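Local coordinates for protein ATP-dependent CLP protease, putative (PDB 2F6I) that is probably the proteolytic subunit of a Clp protease, a serine peptidase of family S14 that cuts proteins into small peptides with the help of ATP, at residues Q59-D64 with F92-S97. Numbering follows the deposited sequence.
Sequences QLLYLD and FNYIKS
Leu60 and Phe92 approach to 7.7 Å between their CA atoms and Asp64 and Ser97 to 5.9 Å, so helix 50-66 draws closer to the chain where helix 82-94 gives way to the turn leading into strand 99-104. Both helices belong to the alpha/beta fold of the ClpP catalytic domain, in which strand 71-77 of the parallel sheet runs between them in sequence. At the wider end Leu60 sets CD1 obliquely against the Phe92 ring, 3.8 Å from Phe92 CD1, with Leu60 on Ile42 and Phe92 on Ile73. Ile95 lies next along, its CG2 4.2 Å from Leu61 CD2. Ile95 CB packs against one face of the Asp64 carboxylate, 3.3 Å from Asp64 CG. That carboxylate grips the turn, carried across to it because CG lies anti to the backbone N (chi1 -162°). Asp64 OD2 accepts Lys96 N at 3.1 Å, from the same face as Ile95 CB. Asp64 OD1 takes two bonds from Ser97, of which the backbone N comes on the syn side at 2.8 Å, nearly straight at 164° but tilted 29° out of the carboxylate plane. Ser97 OG also bonds Arg40 NH1. Four residues before Ser97, Asn93 O accepts from Thr203 OG1 of a second subunit. The anti lone pair of Asp64 OD1 receives the hydroxyl of Ser97, with OG 2.7 Å from OD1.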
ATOM      1  N   GLN C  59      19.049  -8.528 -32.822  1.00 49.13           N
ATOM      2  CA  GLN C  59      19.376  -7.522 -33.821  1.00 49.63           C
ATOM      3  C   GLN C  59      20.740  -7.734 -34.465  1.00 48.38           C
ATOM      4  O   GLN C  59      20.887  -7.573 -35.678  1.00 47.74           O
ATOM      5  CB  GLN C  59      19.291  -6.134 -33.184  1.00 51.18           C
ATOM      6  CG  GLN C  59      17.855  -5.677 -32.965  1.00 54.04           C
ATOM      7  CD  GLN C  59      17.709  -4.716 -31.807  1.00 56.31           C
ATOM      8  OE1 GLN C  59      18.494  -3.780 -31.653  1.00 60.33           O
ATOM      9  NE2 GLN C  59      16.689  -4.937 -30.985  1.00 57.25           N
ATOM     10  N   LEU C  60      21.734  -8.097 -33.661  1.00 46.87           N
ATOM     11  CA  LEU C  60      23.071  -8.331 -34.188  1.00 46.15           C
ATOM     12  C   LEU C  60      23.054  -9.535 -35.120  1.00 47.35           C
ATOM     13  O   LEU C  60      23.564  -9.469 -36.242  1.00 47.29           O
ATOM     14  CB  LEU C  60      24.069  -8.558 -33.048  1.00 45.16           C
ATOM     15  CG  LEU C  60      24.418  -7.311 -32.226  1.00 43.54           C
ATOM     16  CD1 LEU C  60      25.225  -7.694 -31.000  1.00 41.49           C
ATOM     17  CD2 LEU C  60      25.188  -6.336 -33.094  1.00 41.58           C
ATOM     18  N   LEU C  61      22.454 -10.629 -34.661  1.00 47.16           N
ATOM     19  CA  LEU C  61      22.369 -11.839 -35.471  1.00 47.47           C
ATOM     20  C   LEU C  61      21.598 -11.563 -36.757  1.00 48.42           C
ATOM     21  O   LEU C  61      21.935 -12.089 -37.818  1.00 48.75           O
ATOM     22  CB  LEU C  61      21.687 -12.964 -34.687  1.00 46.96           C
ATOM     23  CG  LEU C  61      22.457 -13.514 -33.485  1.00 46.48           C
ATOM     24  CD1 LEU C  61      21.598 -14.521 -32.741  1.00 46.28           C
ATOM     25  CD2 LEU C  61      23.747 -14.159 -33.957  1.00 45.65           C
ATOM     26  N   TYR C  62      20.565 -10.732 -36.662  1.00 49.42           N
ATOM     27  CA  TYR C  62      19.762 -10.399 -37.830  1.00 49.81           C
ATOM     28  C   TYR C  62      20.580  -9.637 -38.858  1.00 49.37           C
ATOM     29  O   TYR C  62      20.607 -10.003 -40.031  1.00 49.06           O
ATOM     30  CB  TYR C  62      18.537  -9.570 -37.431  1.00 50.97           C
ATOM     31  CG  TYR C  62      17.735  -9.078 -38.619  1.00 52.57           C
ATOM     32  CD1 TYR C  62      18.049  -7.871 -39.247  1.00 52.93           C
ATOM     33  CD2 TYR C  62      16.687  -9.835 -39.140  1.00 52.49           C
ATOM     34  CE1 TYR C  62      17.341  -7.433 -40.362  1.00 53.20           C
ATOM     35  CE2 TYR C  62      15.975  -9.406 -40.257  1.00 53.11           C
ATOM     36  CZ  TYR C  62      16.306  -8.205 -40.862  1.00 54.07           C
ATOM     37  OH  TYR C  62      15.607  -7.776 -41.969  1.00 55.94           O
ATOM     38  N   LEU C  63      21.240  -8.572 -38.417  1.00 50.39           N
ATOM     39  CA  LEU C  63      22.054  -7.767 -39.315  1.00 51.19           C
ATOM     40  C   LEU C  63      23.136  -8.610 -39.981  1.00 51.55           C
ATOM     41  O   LEU C  63      23.257  -8.623 -41.204  1.00 50.95           O
ATOM     42  CB  LEU C  63      22.698  -6.600 -38.558  1.00 49.77           C
ATOM     43  CG  LEU C  63      21.766  -5.493 -38.053  1.00 50.50           C
ATOM     44  CD1 LEU C  63      22.567  -4.459 -37.273  1.00 47.69           C
ATOM     45  CD2 LEU C  63      21.062  -4.840 -39.232  1.00 48.59           C
ATOM     46  N   ASP C  64      23.914  -9.328 -39.179  1.00 52.86           N
ATOM     47  CA  ASP C  64      24.984 -10.154 -39.721  1.00 54.76           C
ATOM     48  C   ASP C  64      24.451 -11.160 -40.735  1.00 56.28           C
ATOM     49  O   ASP C  64      25.201 -11.669 -41.563  1.00 55.65           O
ATOM     50  CB  ASP C  64      25.715 -10.892 -38.600  1.00 54.15           C
ATOM     51  CG  ASP C  64      27.078 -11.399 -39.032  1.00 54.74           C
ATOM     52  OD1 ASP C  64      27.897 -10.569 -39.483  1.00 52.89           O
ATOM     53  OD2 ASP C  64      27.333 -12.618 -38.923  1.00 54.47           O
ATOM     54  N   PHE C  92      28.986 -10.571 -30.074  1.00 54.63           N
ATOM     55  CA  PHE C  92      29.806  -9.557 -30.723  1.00 56.78           C
ATOM     56  C   PHE C  92      30.904 -10.205 -31.549  1.00 57.91           C
ATOM     57  O   PHE C  92      31.073  -9.901 -32.728  1.00 58.58           O
ATOM     58  CB  PHE C  92      30.454  -8.659 -29.671  1.00 58.69           C
ATOM     59  CG  PHE C  92      29.900  -7.269 -29.630  1.00 60.17           C
ATOM     60  CD1 PHE C  92      28.549  -7.049 -29.386  1.00 61.12           C
ATOM     61  CD2 PHE C  92      30.739  -6.173 -29.812  1.00 61.69           C
ATOM     62  CE1 PHE C  92      28.038  -5.753 -29.321  1.00 61.73           C
ATOM     63  CE2 PHE C  92      30.240  -4.875 -29.748  1.00 63.12           C
ATOM     64  CZ  PHE C  92      28.884  -4.666 -29.501  1.00 63.30           C
ATOM     65  N   ASN C  93      31.646 -11.104 -30.914  1.00 59.28           N
ATOM     66  CA  ASN C  93      32.756 -11.787 -31.563  1.00 60.65           C
ATOM     67  C   ASN C  93      32.360 -13.039 -32.334  1.00 60.67           C
ATOM     68  O   ASN C  93      33.207 -13.703 -32.929  1.00 60.41           O
ATOM     69  CB  ASN C  93      33.821 -12.124 -30.522  1.00 60.96           C
ATOM     70  CG  ASN C  93      34.459 -10.887 -29.930  1.00 61.86           C
ATOM     71  OD1 ASN C  93      35.162 -10.146 -30.619  1.00 63.52           O
ATOM     72  ND2 ASN C  93      34.207 -10.647 -28.650  1.00 62.17           N
ATOM     73  N   TYR C  94      31.072 -13.360 -32.325  1.00 61.17           N
ATOM     74  CA  TYR C  94      30.585 -14.529 -33.043  1.00 61.34           C
ATOM     75  C   TYR C  94      30.271 -14.142 -34.490  1.00 59.86           C
ATOM     76  O   TYR C  94      30.616 -14.863 -35.427  1.00 59.41           O
ATOM     77  CB  TYR C  94      29.320 -15.074 -32.376  1.00 63.68           C
ATOM     78  CG  TYR C  94      28.731 -16.292 -33.055  1.00 67.57           C
ATOM     79  CD1 TYR C  94      27.363 -16.560 -32.976  1.00 69.84           C
ATOM     80  CD2 TYR C  94      29.535 -17.182 -33.768  1.00 69.31           C
ATOM     81  CE1 TYR C  94      26.811 -17.681 -33.591  1.00 71.42           C
ATOM     82  CE2 TYR C  94      28.992 -18.307 -34.387  1.00 71.03           C
ATOM     83  CZ  TYR C  94      27.631 -18.548 -34.294  1.00 72.18           C
ATOM     84  OH  TYR C  94      27.087 -19.651 -34.909  1.00 75.33           O
ATOM     85  N   ILE C  95      29.624 -12.993 -34.664  1.00 57.02           N
ATOM     86  CA  ILE C  95      29.256 -12.523 -35.991  1.00 55.40           C
ATOM     87  C   ILE C  95      30.470 -12.108 -36.819  1.00 55.44           C
ATOM     88  O   ILE C  95      31.516 -11.752 -36.277  1.00 54.78           O
ATOM     89  CB  ILE C  95      28.264 -11.337 -35.911  1.00 52.26           C
ATOM     90  CG1 ILE C  95      28.918 -10.145 -35.214  1.00 50.90           C
ATOM     91  CG2 ILE C  95      27.019 -11.762 -35.149  1.00 51.80           C
ATOM     92  CD1 ILE C  95      28.059  -8.899 -35.200  1.00 50.63           C
ATOM     93  N   LYS C  96      30.319 -12.163 -38.137  1.00 56.56           N
ATOM     94  CA  LYS C  96      31.390 -11.798 -39.056  1.00 57.72           C
ATOM     95  C   LYS C  96      31.580 -10.289 -39.132  1.00 57.36           C
ATOM     96  O   LYS C  96      32.711  -9.801 -39.161  1.00 57.07           O
ATOM     97  CB  LYS C  96      31.095 -12.356 -40.453  1.00 59.80           C
ATOM     98  CG  LYS C  96      31.647 -13.757 -40.698  1.00 64.15           C
ATOM     99  CD  LYS C  96      31.240 -14.735 -39.606  1.00 67.49           C
ATOM    100  CE  LYS C  96      31.947 -16.074 -39.767  1.00 68.95           C
ATOM    101  NZ  LYS C  96      31.653 -16.996 -38.632  1.00 70.49           N
ATOM    102  N   SER C  97      30.469  -9.556 -39.160  1.00 56.46           N
ATOM    103  CA  SER C  97      30.507  -8.101 -39.239  1.00 55.12           C
ATOM    104  C   SER C  97      31.362  -7.488 -38.137  1.00 55.90           C
ATOM    105  O   SER C  97      31.355  -7.947 -36.995  1.00 55.55           O
ATOM    106  CB  SER C  97      29.095  -7.522 -39.137  1.00 52.71           C
ATOM    107  OG  SER C  97      28.275  -7.959 -40.200  1.00 53.99           O
TER